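Local atomic coordinates of thermostable carboxypeptidase 1 (PDB entry 1KA2), a protein that releases amino acids one after another from the C-terminus of peptides with broad specificity, as a cobalt-dependent metallocarboxypeptidase of family M32. Residues H200-K206 and F329-Y333; H436-I441 and P455-W459; I425-L429 and M485-F490; I139-K143 and M373-E377; W218-F223 and F315-I319. All coordinates share one frame; numbering follows the deposited sequence.

Overall arrangement
All five contacts lie within the M32 peptidase fold, which is mostly helical, and none involves the other subunit of the dimer. Contact 3 is nearest the centre of the chain and close to the metal site. Contact 2 shares helix 421-440 with it, lies about 17 Å away between centres and is nested inside the loop that contact 3 closes. Contact 5 touches contact 2, their centres about 18 Å apart, and is nested inside the loop closed by contact 1, about 19 Å away. Contact 4 closes the widest loop, enclosing contacts 1 and 5, and sits about 46 Å from contact 5 across the chain's centre. Only contacts 3 and 5 come near the metal site; the others join helices and loops farther out.

Contact 1. Residues H200-K206 and F329-Y333; sequences HPLEKEK and FMSNY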
# COMPACT_ATOMS: atom_id res chain seq x y z
N HIS A 200 -39.46 2.11 3.84
CA HIS A 200 -39.80 1.42 2.61
C HIS A 200 -39.43 -0.06 2.75
O HIS A 200 -38.43 -0.40 3.38
CB HIS A 200 -39.03 2.03 1.44
CG HIS A 200 -39.59 1.67 0.10
ND1 HIS A 200 -40.61 2.37 -0.50
CD2 HIS A 200 -39.32 0.63 -0.73
CE1 HIS A 200 -40.95 1.78 -1.63
NE2 HIS A 200 -40.18 0.72 -1.80
N PRO A 201 -40.23 -0.96 2.15
CA PRO A 201 -39.93 -2.39 2.26
C PRO A 201 -38.58 -2.79 1.64
O PRO A 201 -37.98 -3.78 2.04
CB PRO A 201 -41.13 -3.06 1.57
CG PRO A 201 -41.60 -2.02 0.59
CD PRO A 201 -41.48 -0.74 1.40
N LEU A 202 -38.12 -2.01 0.67
CA LEU A 202 -36.84 -2.27 0.01
C LEU A 202 -35.66 -2.23 1.00
O LEU A 202 -34.58 -2.75 0.71
CB LEU A 202 -36.62 -1.27 -1.13
CG LEU A 202 -37.36 -1.61 -2.43
CD1 LEU A 202 -37.21 -0.48 -3.45
CD2 LEU A 202 -36.80 -2.92 -2.99
N GLU A 203 -35.88 -1.63 2.16
CA GLU A 203 -34.85 -1.55 3.19
C GLU A 203 -34.56 -2.93 3.76
O GLU A 203 -33.46 -3.18 4.27
CB GLU A 203 -35.29 -0.66 4.35
CG GLU A 203 -35.59 0.77 3.99
CD GLU A 203 -35.69 1.65 5.22
OE1 GLU A 203 -36.07 2.83 5.07
OE2 GLU A 203 -35.38 1.17 6.33
N LYS A 204 -35.54 -3.83 3.69
CA LYS A 204 -35.38 -5.17 4.24
C LYS A 204 -34.89 -6.20 3.23
O LYS A 204 -34.41 -7.27 3.60
CB LYS A 204 -36.69 -5.63 4.88
CG LYS A 204 -37.09 -4.80 6.09
CD LYS A 204 -38.44 -5.22 6.68
CE LYS A 204 -38.78 -4.36 7.90
NZ LYS A 204 -40.13 -4.65 8.44
N GLU A 205 -35.01 -5.88 1.95
CA GLU A 205 -34.57 -6.80 0.93
C GLU A 205 -33.08 -7.11 1.05
O GLU A 205 -32.24 -6.20 1.02
CB GLU A 205 -34.90 -6.24 -0.45
CG GLU A 205 -36.40 -6.00 -0.71
CD GLU A 205 -37.26 -7.26 -0.62
OE1 GLU A 205 -36.70 -8.37 -0.53
OE2 GLU A 205 -38.51 -7.15 -0.65
N LYS A 206 -32.75 -8.39 1.20
CA LYS A 206 -31.37 -8.83 1.31
C LYS A 206 -30.78 -9.09 -0.08
O LYS A 206 -31.52 -9.34 -1.03
CB LYS A 206 -31.28 -10.13 2.11
CG LYS A 206 -31.59 -9.99 3.59
CD LYS A 206 -31.37 -11.33 4.31
CE LYS A 206 -31.55 -11.20 5.82
NZ LYS A 206 -32.88 -10.65 6.20
N PHE A 329 -35.36 -9.76 -6.10
CA PHE A 329 -36.46 -9.11 -5.38
C PHE A 329 -36.92 -7.83 -6.05
O PHE A 329 -37.91 -7.23 -5.62
CB PHE A 329 -36.04 -8.83 -3.94
CG PHE A 329 -34.82 -7.98 -3.81
CD1 PHE A 329 -34.88 -6.61 -4.04
CD2 PHE A 329 -33.60 -8.55 -3.45
CE1 PHE A 329 -33.75 -5.82 -3.91
CE2 PHE A 329 -32.47 -7.77 -3.31
CZ PHE A 329 -32.54 -6.40 -3.54
N MET A 330 -36.22 -7.39 -7.10
CA MET A 330 -36.63 -6.19 -7.80
C MET A 330 -37.82 -6.44 -8.71
O MET A 330 -38.44 -5.48 -9.18
CB MET A 330 -35.48 -5.59 -8.63
CG MET A 330 -34.68 -4.53 -7.89
SD MET A 330 -35.70 -3.22 -7.21
CE MET A 330 -35.98 -2.26 -8.69
N SER A 331 -38.14 -7.70 -8.97
CA SER A 331 -39.28 -8.00 -9.84
C SER A 331 -40.62 -7.72 -9.16
O SER A 331 -41.68 -8.09 -9.66
CB SER A 331 -39.22 -9.46 -10.34
OG SER A 331 -38.85 -10.39 -9.33
N ASN A 332 -40.56 -7.05 -8.01
CA ASN A 332 -41.76 -6.72 -7.26
C ASN A 332 -41.87 -5.21 -7.05
O ASN A 332 -42.81 -4.75 -6.41
CB ASN A 332 -41.74 -7.42 -5.90
CG ASN A 332 -41.85 -8.92 -6.01
OD1 ASN A 332 -42.87 -9.43 -6.48
ND2 ASN A 332 -40.81 -9.63 -5.60
N TYR A 333 -40.90 -4.46 -7.57
CA TYR A 333 -40.94 -3.01 -7.41
C TYR A 333 -40.81 -2.24 -8.72
O TYR A 333 -40.25 -2.73 -9.70
CB TYR A 333 -39.85 -2.54 -6.44
CG TYR A 333 -39.87 -3.24 -5.10
CD1 TYR A 333 -39.23 -4.46 -4.92
CD2 TYR A 333 -40.56 -2.68 -4.01
CE1 TYR A 333 -39.27 -5.12 -3.69
CE2 TYR A 333 -40.61 -3.34 -2.78
CZ TYR A 333 -39.96 -4.55 -2.63
OH TYR A 333 -39.98 -5.19 -1.41
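Leu202 presses its CD2 methyl onto the ring of Tyr333, 3.4 Å from the centroid and 12° off the ring normal, a CH-pi contact at the tight heart of this pairing. A second one lies beside it: Glu205 CB sits 3.6 Å from the centroid of the Phe329 ring, almost straight above its centre. The glutamate chain then bends at chi2 (-61°), which carries its carboxylate back past Phe329 CB to Tyr333. There Tyr333 OH donates to Glu205 OE2 over 2.6 Å, using the anti lone pair of that oxygen, with carboxylate and ring planes 72° apart. The two segments are connecting loops with short 3-10 turns, 200-206 running between helices 169-192 and 209-223 and 329-333 between helices 313-326 and 335-342, so the contact ties two interhelical links together away from the metal site. The buried Leu202 also meets Tyr341, and the buried Met330 packs on helices 313-326 and 335-342. Packing is looser toward solvent. The exposed Pro201 brings CG to the edge of the tyrosine at CE2, 3.8 Å away, and His200 NE2 stands 4.1 Å from Tyr333 CD2, while the CB of Lys206 points away.

Contact 2. Residues H436-I441 and P455-W459; sequences HIKKDI and PIKAW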
# COMPACT_ATOMS: atom_id res chain seq x y z
N HIS A 436 -26.51 26.79 -10.15
CA HIS A 436 -25.57 27.49 -11.01
C HIS A 436 -25.26 26.67 -12.26
O HIS A 436 -25.05 27.22 -13.34
CB HIS A 436 -24.29 27.79 -10.23
CG HIS A 436 -24.41 28.98 -9.32
ND1 HIS A 436 -24.34 30.27 -9.78
CD2 HIS A 436 -24.67 29.06 -8.00
CE1 HIS A 436 -24.55 31.10 -8.78
NE2 HIS A 436 -24.75 30.39 -7.68
N ILE A 437 -25.25 25.34 -12.12
CA ILE A 437 -24.99 24.50 -13.28
C ILE A 437 -26.28 24.37 -14.07
O ILE A 437 -26.26 24.26 -15.30
CB ILE A 437 -24.47 23.08 -12.87
CG1 ILE A 437 -24.07 22.31 -14.13
CG2 ILE A 437 -25.54 22.32 -12.12
CD1 ILE A 437 -23.44 20.97 -13.86
N LYS A 438 -27.41 24.41 -13.36
CA LYS A 438 -28.73 24.31 -13.98
C LYS A 438 -28.91 25.47 -14.95
O LYS A 438 -29.75 25.42 -15.85
CB LYS A 438 -29.81 24.34 -12.89
CG LYS A 438 -31.20 24.05 -13.38
CD LYS A 438 -31.31 22.66 -13.97
CE LYS A 438 -32.73 22.40 -14.43
NZ LYS A 438 -32.89 21.06 -15.07
N LYS A 439 -28.11 26.52 -14.76
CA LYS A 439 -28.13 27.71 -15.60
C LYS A 439 -27.32 27.51 -16.88
O LYS A 439 -27.79 27.85 -17.97
CB LYS A 439 -27.59 28.91 -14.82
CG LYS A 439 -27.21 30.10 -15.69
CD LYS A 439 -26.86 31.34 -14.86
CE LYS A 439 -25.64 31.12 -13.98
NZ LYS A 439 -25.38 32.29 -13.09
N ASP A 440 -26.11 26.97 -16.76
CA ASP A 440 -25.27 26.75 -17.93
C ASP A 440 -25.66 25.48 -18.68
O ASP A 440 -25.33 25.33 -19.85
CB ASP A 440 -23.80 26.66 -17.54
CG ASP A 440 -23.31 27.92 -16.86
OD1 ASP A 440 -23.75 29.01 -17.28
OD2 ASP A 440 -22.50 27.82 -15.92
N ILE A 441 -26.37 24.59 -17.99
CA ILE A 441 -26.80 23.32 -18.58
C ILE A 441 -28.25 23.05 -18.18
O ILE A 441 -28.53 22.19 -17.35
CB ILE A 441 -25.92 22.15 -18.08
CG1 ILE A 441 -24.44 22.51 -18.22
CG2 ILE A 441 -26.24 20.89 -18.87
CD1 ILE A 441 -23.50 21.46 -17.65
N PRO A 455 -20.29 16.68 -19.85
CA PRO A 455 -20.44 18.14 -19.68
C PRO A 455 -20.55 18.58 -18.22
O PRO A 455 -20.08 19.66 -17.84
CB PRO A 455 -21.69 18.47 -20.51
CG PRO A 455 -22.44 17.16 -20.57
CD PRO A 455 -21.34 16.15 -20.73
N ILE A 456 -21.16 17.73 -17.39
CA ILE A 456 -21.33 18.02 -15.97
C ILE A 456 -20.00 17.87 -15.24
O ILE A 456 -19.71 18.62 -14.31
CB ILE A 456 -22.37 17.09 -15.34
CG1 ILE A 456 -23.75 17.44 -15.88
CG2 ILE A 456 -22.30 17.18 -13.80
CD1 ILE A 456 -24.83 16.49 -15.46
N LYS A 457 -19.21 16.89 -15.66
CA LYS A 457 -17.91 16.66 -15.06
C LYS A 457 -16.99 17.82 -15.43
O LYS A 457 -16.22 18.30 -14.60
CB LYS A 457 -17.31 15.33 -15.56
CG LYS A 457 -18.03 14.09 -15.01
CD LYS A 457 -17.80 12.86 -15.88
CE LYS A 457 -16.34 12.45 -15.92
NZ LYS A 457 -16.12 11.27 -16.80
N ALA A 458 -17.09 18.27 -16.67
CA ALA A 458 -16.26 19.37 -17.15
C ALA A 458 -16.65 20.71 -16.50
O ALA A 458 -15.79 21.56 -16.25
CB ALA A 458 -16.36 19.47 -18.68
N TRP A 459 -17.94 20.89 -16.24
CA TRP A 459 -18.41 22.13 -15.61
C TRP A 459 -17.80 22.21 -14.22
O TRP A 459 -17.31 23.26 -13.80
CB TRP A 459 -19.94 22.14 -15.51
CG TRP A 459 -20.51 23.44 -15.05
CD1 TRP A 459 -20.99 24.45 -15.84
CD2 TRP A 459 -20.70 23.87 -13.70
NE1 TRP A 459 -21.47 25.48 -15.06
CE2 TRP A 459 -21.30 25.15 -13.74
CE3 TRP A 459 -20.42 23.30 -12.45
CZ2 TRP A 459 -21.63 25.86 -12.59
CZ3 TRP A 459 -20.74 24.01 -11.30
CH2 TRP A 459 -21.34 25.28 -11.38
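The indole of Trp459 has Ile437 over one face, CB lying 3.8 Å from the centroid of the six-membered ring and almost on its normal, and Asp440 at its edge. This is helix-to-helix packing in the C-terminal part of the M32 fold: the short segments 436-440 and 455-459 cross at 123°, with axes 11.2 Å apart. Trp459 holds CG anti to its own N (chi1 -172°), which carries the indole out to helix 421-440. Ile437 CG1 continues the cover over the ring junction, 3.7 Å from Trp459 CD2, and its CD1 goes on to meet Ile456 CG2 at 4.0 Å. Beyond them Ile441 CD1 rests near the backbone carbonyl of Pro455, and Phe304 and Phe444 from adjoining helices close round Ile437 and Ile456. Lys463 makes a cation-pi contact with the indole, while Ile481 touches it from helix 473-481. A leucine in place of Trp459 would probably open a gap beside Ile437 and deprive Asp440 of its N-H partner. That bond is nearly linear: Trp459 NE1 donates to Asp440 OD2 over 2.7 Å at 176°, the oxygen lying in the ring plane and receiving the proton on its anti lone pair.

Contact 3. Residues I425-L429 and M485-F490; sequences IGTLL and MDAEYF
The backbones come closest at Leu428 and Phe490, whose CA atoms are 5.2 Å apart, where helix 421-440 meets the beginning of helix 488-498 and the turn before it. This is a buried helix junction of the M32 fold, and Asp486 makes a weak capping bond there, its OD1 accepting from Glu488 N. Leu428 has the largest share of the packing, with Met485 next, and splits its two methyls between partners. Its CD1 reaches Ala487 CB at 3.8 Å and Met485 CE at 4.0 Å, while CD2 lies against Phe490 CB at 3.7 Å. Met485 has CG anti to its backbone N (chi1 176°); the extended chain reaches in toward helix 421-440 and, turned at chi3, sets SD beside Ile425 CG2, 3.8 Å away. Met175 packs on Met485 and Val178 on Ala487, both from helix 169-192. Thr427 OG1 lies over a face of the Phe490 ring, but its hydrogen bonds run to Thr424 O and Asn360 ND2; its side chain is about 6 Å from that of the metal ligand Glu299, which places this contact close to the metal site. A water joins the two backbones, accepting from Phe490 N at 2.8 Å and lying near Asp486 O and 3.1 Å from Leu428 O.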
# COMPACT_ATOMS: atom_id res chain seq x y z
N ILE A 425 -21.98 22.47 5.42
CA ILE A 425 -21.48 23.33 4.35
C ILE A 425 -21.53 22.59 3.02
O ILE A 425 -21.93 23.16 1.99
CB ILE A 425 -20.03 23.77 4.60
CG1 ILE A 425 -19.98 24.69 5.82
CG2 ILE A 425 -19.45 24.43 3.35
CD1 ILE A 425 -18.59 25.22 6.13
N GLY A 426 -21.10 21.33 3.03
CA GLY A 426 -21.13 20.53 1.82
C GLY A 426 -22.54 20.31 1.30
O GLY A 426 -22.80 20.44 0.11
N THR A 427 -23.47 19.95 2.20
CA THR A 427 -24.86 19.73 1.78
C THR A 427 -25.39 21.03 1.17
O THR A 427 -25.92 21.04 0.06
CB THR A 427 -25.78 19.35 2.98
OG1 THR A 427 -25.91 20.49 3.84
CG2 THR A 427 -25.18 18.19 3.78
N LEU A 428 -25.23 22.13 1.90
CA LEU A 428 -25.69 23.43 1.43
C LEU A 428 -25.08 23.77 0.08
O LEU A 428 -25.79 24.03 -0.89
CB LEU A 428 -25.33 24.53 2.44
CG LEU A 428 -25.81 24.36 3.89
CD1 LEU A 428 -25.73 25.70 4.59
CD2 LEU A 428 -27.24 23.83 3.94
N LEU A 429 -23.75 23.77 0.03
CA LEU A 429 -23.07 24.08 -1.21
C LEU A 429 -23.49 23.20 -2.40
O LEU A 429 -23.40 23.65 -3.55
CB LEU A 429 -21.56 23.95 -1.02
CG LEU A 429 -20.83 25.20 -0.55
CD1 LEU A 429 -21.34 25.57 0.83
CD2 LEU A 429 -19.33 24.96 -0.52
N MET A 485 -21.42 31.32 0.01
CA MET A 485 -22.36 30.28 0.39
C MET A 485 -23.63 30.96 0.89
O MET A 485 -23.57 32.00 1.54
CB MET A 485 -21.76 29.39 1.50
CG MET A 485 -22.72 28.33 2.02
SD MET A 485 -21.99 27.26 3.27
CE MET A 485 -22.51 28.05 4.77
N ASP A 486 -24.77 30.37 0.56
CA ASP A 486 -26.06 30.89 0.99
C ASP A 486 -27.02 29.73 1.20
O ASP A 486 -27.49 29.11 0.24
CB ASP A 486 -26.64 31.87 -0.03
CG ASP A 486 -28.09 32.23 0.26
OD1 ASP A 486 -28.42 32.55 1.42
OD2 ASP A 486 -28.91 32.19 -0.68
N ALA A 487 -27.31 29.44 2.46
CA ALA A 487 -28.19 28.35 2.83
C ALA A 487 -29.50 28.32 2.06
O ALA A 487 -30.09 27.26 1.88
CB ALA A 487 -28.46 28.40 4.31
N GLU A 488 -29.96 29.49 1.61
CA GLU A 488 -31.23 29.60 0.88
C GLU A 488 -31.45 28.58 -0.24
O GLU A 488 -32.57 28.09 -0.43
CB GLU A 488 -31.40 31.01 0.31
CG GLU A 488 -31.73 32.08 1.34
CD GLU A 488 -33.02 31.78 2.08
OE1 GLU A 488 -33.98 31.29 1.44
OE2 GLU A 488 -33.08 32.05 3.31
N TYR A 489 -30.39 28.26 -0.98
CA TYR A 489 -30.49 27.30 -2.08
C TYR A 489 -30.91 25.91 -1.63
O TYR A 489 -31.74 25.26 -2.28
CB TYR A 489 -29.18 27.20 -2.85
CG TYR A 489 -28.89 28.41 -3.70
CD1 TYR A 489 -28.09 29.45 -3.22
CD2 TYR A 489 -29.42 28.53 -4.98
CE1 TYR A 489 -27.83 30.57 -3.99
CE2 TYR A 489 -29.17 29.65 -5.76
CZ TYR A 489 -28.37 30.66 -5.26
OH TYR A 489 -28.11 31.76 -6.03
N PHE A 490 -30.33 25.45 -0.53
CA PHE A 490 -30.66 24.14 -0.01
C PHE A 490 -32.15 24.07 0.32
O PHE A 490 -32.79 23.04 0.11
CB PHE A 490 -29.84 23.83 1.25
CG PHE A 490 -30.05 22.44 1.79
CD1 PHE A 490 -29.55 21.33 1.12
CD2 PHE A 490 -30.77 22.25 2.97
CE1 PHE A 490 -29.76 20.04 1.61
CE2 PHE A 490 -30.99 20.96 3.46
CZ PHE A 490 -30.48 19.85 2.78
O HOH W 1 -27.73 26.24 0.06

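Contact 4. Residues I139-K143 and M373-E377; sequences ISLAK and MVSEE
At the C-terminal end of helix 359-375, Lys143 of helix 132-149 brings its ammonium group to one carbonyl of the last helical turn, Met373 O, and one just beyond it, Glu376 O. Lys143 NZ donates to Met373 O over 3.0 Å, tilted 30° from the carbonyl plane, and to Glu376 O over 3.0 Å at a C=O...N angle of 151°. Bends at chi3 (116°) and chi4 fold the chain so that NZ comes within bonding distance of both oxygens while CG stays alongside Val374 CG1, 4.0 Å away. A positive charge here would probably be favoured by the partial negative charge at the helix end. The contact packs helix 132-149 against the C-terminal end of helix 359-375 in the M32 fold, away from the metal site. Its apolar part lies beside the lysine: Ile139 CG1 meets Met373 CE at 3.8 Å, the two side chains crossing at about a right angle, and Ala142 CB touches Val374 CG2 at 4.1 Å, with Leu159 of helix 155-163 covering both of the latter residues. Separately, Ile139 CG2 lies 3.4 Å from Met373 O. A methionine at the position of Lys143 would probably leave the carbonyls of Met373 and Glu376 without this donor. Ile417 packs on Met373 and Val374.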
# COMPACT_ATOMS: atom_id res chain seq x y z
N ILE A 139 -12.10 18.50 26.24
CA ILE A 139 -12.64 19.86 26.20
C ILE A 139 -11.51 20.83 26.59
O ILE A 139 -11.33 21.88 25.97
CB ILE A 139 -13.85 20.02 27.16
CG1 ILE A 139 -15.09 19.41 26.51
CG2 ILE A 139 -14.09 21.49 27.47
CD1 ILE A 139 -16.27 19.24 27.44
N SER A 140 -10.74 20.45 27.60
CA SER A 140 -9.64 21.30 28.04
C SER A 140 -8.60 21.45 26.93
O SER A 140 -8.05 22.53 26.74
CB SER A 140 -8.97 20.73 29.29
OG SER A 140 -7.96 21.61 29.77
N LEU A 141 -8.32 20.37 26.21
CA LEU A 141 -7.34 20.41 25.12
C LEU A 141 -7.83 21.31 23.99
O LEU A 141 -7.04 22.06 23.39
CB LEU A 141 -7.09 18.99 24.59
CG LEU A 141 -6.50 17.97 25.57
CD1 LEU A 141 -6.42 16.61 24.88
CD2 LEU A 141 -5.11 18.41 26.06
N ALA A 142 -9.13 21.24 23.69
CA ALA A 142 -9.72 22.07 22.64
C ALA A 142 -9.56 23.56 22.95
O ALA A 142 -9.17 24.34 22.08
CB ALA A 142 -11.19 21.73 22.48
N LYS A 143 -9.87 23.95 24.18
CA LYS A 143 -9.75 25.35 24.59
C LYS A 143 -8.29 25.78 24.48
O LYS A 143 -7.99 26.81 23.89
CB LYS A 143 -10.26 25.55 26.02
CG LYS A 143 -11.77 25.41 26.18
CD LYS A 143 -12.12 24.96 27.60
CE LYS A 143 -12.93 26.00 28.36
NZ LYS A 143 -14.26 26.24 27.74
N MET A 373 -19.10 24.17 24.84
CA MET A 373 -17.97 23.45 25.45
C MET A 373 -16.65 24.22 25.46
O MET A 373 -15.86 24.14 26.41
CB MET A 373 -17.78 22.11 24.72
CG MET A 373 -18.87 21.07 24.97
SD MET A 373 -19.12 19.92 23.60
CE MET A 373 -17.53 19.11 23.58
N VAL A 374 -16.40 24.96 24.39
CA VAL A 374 -15.16 25.72 24.26
C VAL A 374 -15.30 27.19 24.68
O VAL A 374 -14.31 27.88 24.91
CB VAL A 374 -14.65 25.61 22.81
CG1 VAL A 374 -13.35 26.38 22.65
CG2 VAL A 374 -14.45 24.15 22.47
N SER A 375 -16.54 27.66 24.80
CA SER A 375 -16.81 29.05 25.20
C SER A 375 -17.03 29.19 26.71
O SER A 375 -16.19 29.75 27.42
CB SER A 375 -18.06 29.60 24.51
OG SER A 375 -17.88 29.68 23.12
N GLU A 376 -18.17 28.71 27.18
CA GLU A 376 -18.50 28.80 28.59
C GLU A 376 -17.80 27.64 29.31
O GLU A 376 -17.03 26.91 28.70
CB GLU A 376 -20.01 28.71 28.78
CG GLU A 376 -20.55 29.58 29.89
CD GLU A 376 -20.42 31.06 29.57
OE1 GLU A 376 -20.73 31.89 30.45
OE2 GLU A 376 -20.03 31.38 28.42
N GLU A 377 -18.06 27.49 30.61
CA GLU A 377 -17.45 26.40 31.36
C GLU A 377 -18.45 25.25 31.39
O GLU A 377 -19.13 25.02 32.38
CB GLU A 377 -17.10 26.86 32.79
CG GLU A 377 -16.85 25.75 33.82
CD GLU A 377 -15.78 24.76 33.40
OE1 GLU A 377 -14.64 25.19 33.10
OE2 GLU A 377 -16.08 23.54 33.37

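Contact 5. Residues W218-F223 and F315-I319; sequences WILQKF and FVELI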
# COMPACT_ATOMS: atom_id res chain seq x y z
N TRP A 218 -21.17 -1.01 -12.66
CA TRP A 218 -21.87 -0.47 -13.82
C TRP A 218 -22.07 1.04 -13.69
O TRP A 218 -21.92 1.78 -14.66
CB TRP A 218 -23.24 -1.14 -13.97
CG TRP A 218 -23.99 -0.76 -15.22
CD1 TRP A 218 -23.90 -1.39 -16.44
CD2 TRP A 218 -24.97 0.27 -15.36
NE1 TRP A 218 -24.78 -0.81 -17.32
CE2 TRP A 218 -25.45 0.21 -16.70
CE3 TRP A 218 -25.50 1.24 -14.50
CZ2 TRP A 218 -26.43 1.08 -17.18
CZ3 TRP A 218 -26.48 2.11 -14.99
CH2 TRP A 218 -26.93 2.02 -16.32
N ILE A 219 -22.44 1.48 -12.49
CA ILE A 219 -22.65 2.91 -12.28
C ILE A 219 -21.34 3.67 -12.43
O ILE A 219 -21.28 4.73 -13.07
CB ILE A 219 -23.27 3.18 -10.90
CG1 ILE A 219 -24.68 2.60 -10.84
CG2 ILE A 219 -23.28 4.68 -10.61
CD1 ILE A 219 -25.40 2.83 -9.53
N LEU A 220 -20.26 3.15 -11.84
CA LEU A 220 -18.99 3.85 -11.95
C LEU A 220 -18.51 3.96 -13.41
O LEU A 220 -17.92 4.97 -13.79
CB LEU A 220 -17.94 3.19 -11.07
CG LEU A 220 -18.16 3.45 -9.56
CD1 LEU A 220 -17.09 2.73 -8.76
CD2 LEU A 220 -18.12 4.95 -9.27
N GLN A 221 -18.77 2.94 -14.23
CA GLN A 221 -18.36 3.00 -15.63
C GLN A 221 -19.26 4.01 -16.36
O GLN A 221 -18.83 4.67 -17.30
CB GLN A 221 -18.47 1.63 -16.29
CG GLN A 221 -17.86 0.51 -15.46
CD GLN A 221 -17.88 -0.84 -16.16
OE1 GLN A 221 -16.85 -1.30 -16.64
NE2 GLN A 221 -19.04 -1.48 -16.23
N LYS A 222 -20.50 4.13 -15.91
CA LYS A 222 -21.41 5.09 -16.52
C LYS A 222 -20.95 6.50 -16.21
O LYS A 222 -21.16 7.41 -17.01
CB LYS A 222 -22.84 4.88 -16.02
CG LYS A 222 -23.53 3.72 -16.70
CD LYS A 222 -23.54 3.92 -18.21
CE LYS A 222 -24.00 2.67 -18.93
NZ LYS A 222 -23.95 2.83 -20.41
N PHE A 223 -20.31 6.67 -15.05
CA PHE A 223 -19.77 7.97 -14.64
C PHE A 223 -18.43 8.24 -15.31
O PHE A 223 -17.92 9.36 -15.28
CB PHE A 223 -19.55 8.02 -13.12
CG PHE A 223 -20.81 8.15 -12.30
CD1 PHE A 223 -22.04 8.45 -12.90
CD2 PHE A 223 -20.76 8.02 -10.91
CE1 PHE A 223 -23.18 8.61 -12.13
CE2 PHE A 223 -21.91 8.18 -10.13
CZ PHE A 223 -23.12 8.48 -10.73
N PHE A 315 -31.64 9.64 -12.23
CA PHE A 315 -30.60 8.66 -11.89
C PHE A 315 -31.28 7.31 -11.62
O PHE A 315 -30.76 6.25 -11.96
CB PHE A 315 -29.79 9.12 -10.66
CG PHE A 315 -28.64 8.20 -10.32
CD1 PHE A 315 -27.47 8.23 -11.07
CD2 PHE A 315 -28.77 7.25 -9.31
CE1 PHE A 315 -26.44 7.32 -10.83
CE2 PHE A 315 -27.75 6.34 -9.05
CZ PHE A 315 -26.58 6.37 -9.82
N VAL A 316 -32.46 7.36 -11.01
CA VAL A 316 -33.21 6.15 -10.70
C VAL A 316 -33.64 5.41 -11.97
O VAL A 316 -33.57 4.17 -12.04
CB VAL A 316 -34.45 6.46 -9.83
CG1 VAL A 316 -35.43 5.28 -9.87
CG2 VAL A 316 -33.99 6.77 -8.39
N GLU A 317 -34.11 6.16 -12.97
CA GLU A 317 -34.54 5.57 -14.24
C GLU A 317 -33.35 4.97 -14.96
O GLU A 317 -33.45 3.90 -15.54
CB GLU A 317 -35.20 6.62 -15.14
CG GLU A 317 -36.53 7.13 -14.63
CD GLU A 317 -37.07 8.30 -15.44
OE1 GLU A 317 -38.17 8.79 -15.10
OE2 GLU A 317 -36.39 8.71 -16.40
N LEU A 318 -32.22 5.66 -14.90
CA LEU A 318 -30.98 5.20 -15.54
C LEU A 318 -30.45 3.87 -15.01
O LEU A 318 -29.97 3.04 -15.77
CB LEU A 318 -29.90 6.27 -15.35
CG LEU A 318 -28.48 5.81 -15.72
CD1 LEU A 318 -28.42 5.45 -17.21
CD2 LEU A 318 -27.48 6.92 -15.36
N ILE A 319 -30.53 3.70 -13.69
CA ILE A 319 -30.03 2.49 -13.04
C ILE A 319 -31.09 1.39 -12.88
O ILE A 319 -30.76 0.21 -12.69
CB ILE A 319 -29.49 2.84 -11.63
CG1 ILE A 319 -28.70 4.14 -11.69
CG2 ILE A 319 -28.59 1.71 -11.11
CD1 ILE A 319 -27.61 4.18 -12.73
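Ile219 sets its CB toward Phe315 and Ile319 of helix 313-326 and branches there. The CG2 branch lies at the edge of the Phe315 ring, in its plane, 3.8 Å from CZ. Along the other branch, CG1 meets Ile319 CD1 at 3.8 Å, and the terminal CD1 touches both Ile319 CG2 and Phe315 CZ, 3.7 Å from each. Two aromatic residues on the same helix extend the contact. Trp218 directs the rim of its indole at the partner helix, CZ3 reaching Ile319 CD1 at 3.3 Å, with the methyl in the ring plane, and CH2 reaching Leu318 CD1 at 3.8 Å. Phe223 and Phe315 meet rim to rim, CZ to CE1 at 3.5 Å, with planes 41° apart and neither ring over the other's face. The short segments cross at 116°, their axes 12.0 Å apart, so these side chains bridge the distance. Phe223 belongs to a wider aromatic group with Phe271, Trp305 and Phe453, its side chain about 9 Å from that of the metal ligand His269. With no hydrogen bond linking the two segments, the join relies on the close fit of hydrocarbon branches and ring rims, beside the HEXXH helix 261-278, on which Ile219 and Phe223 also pack.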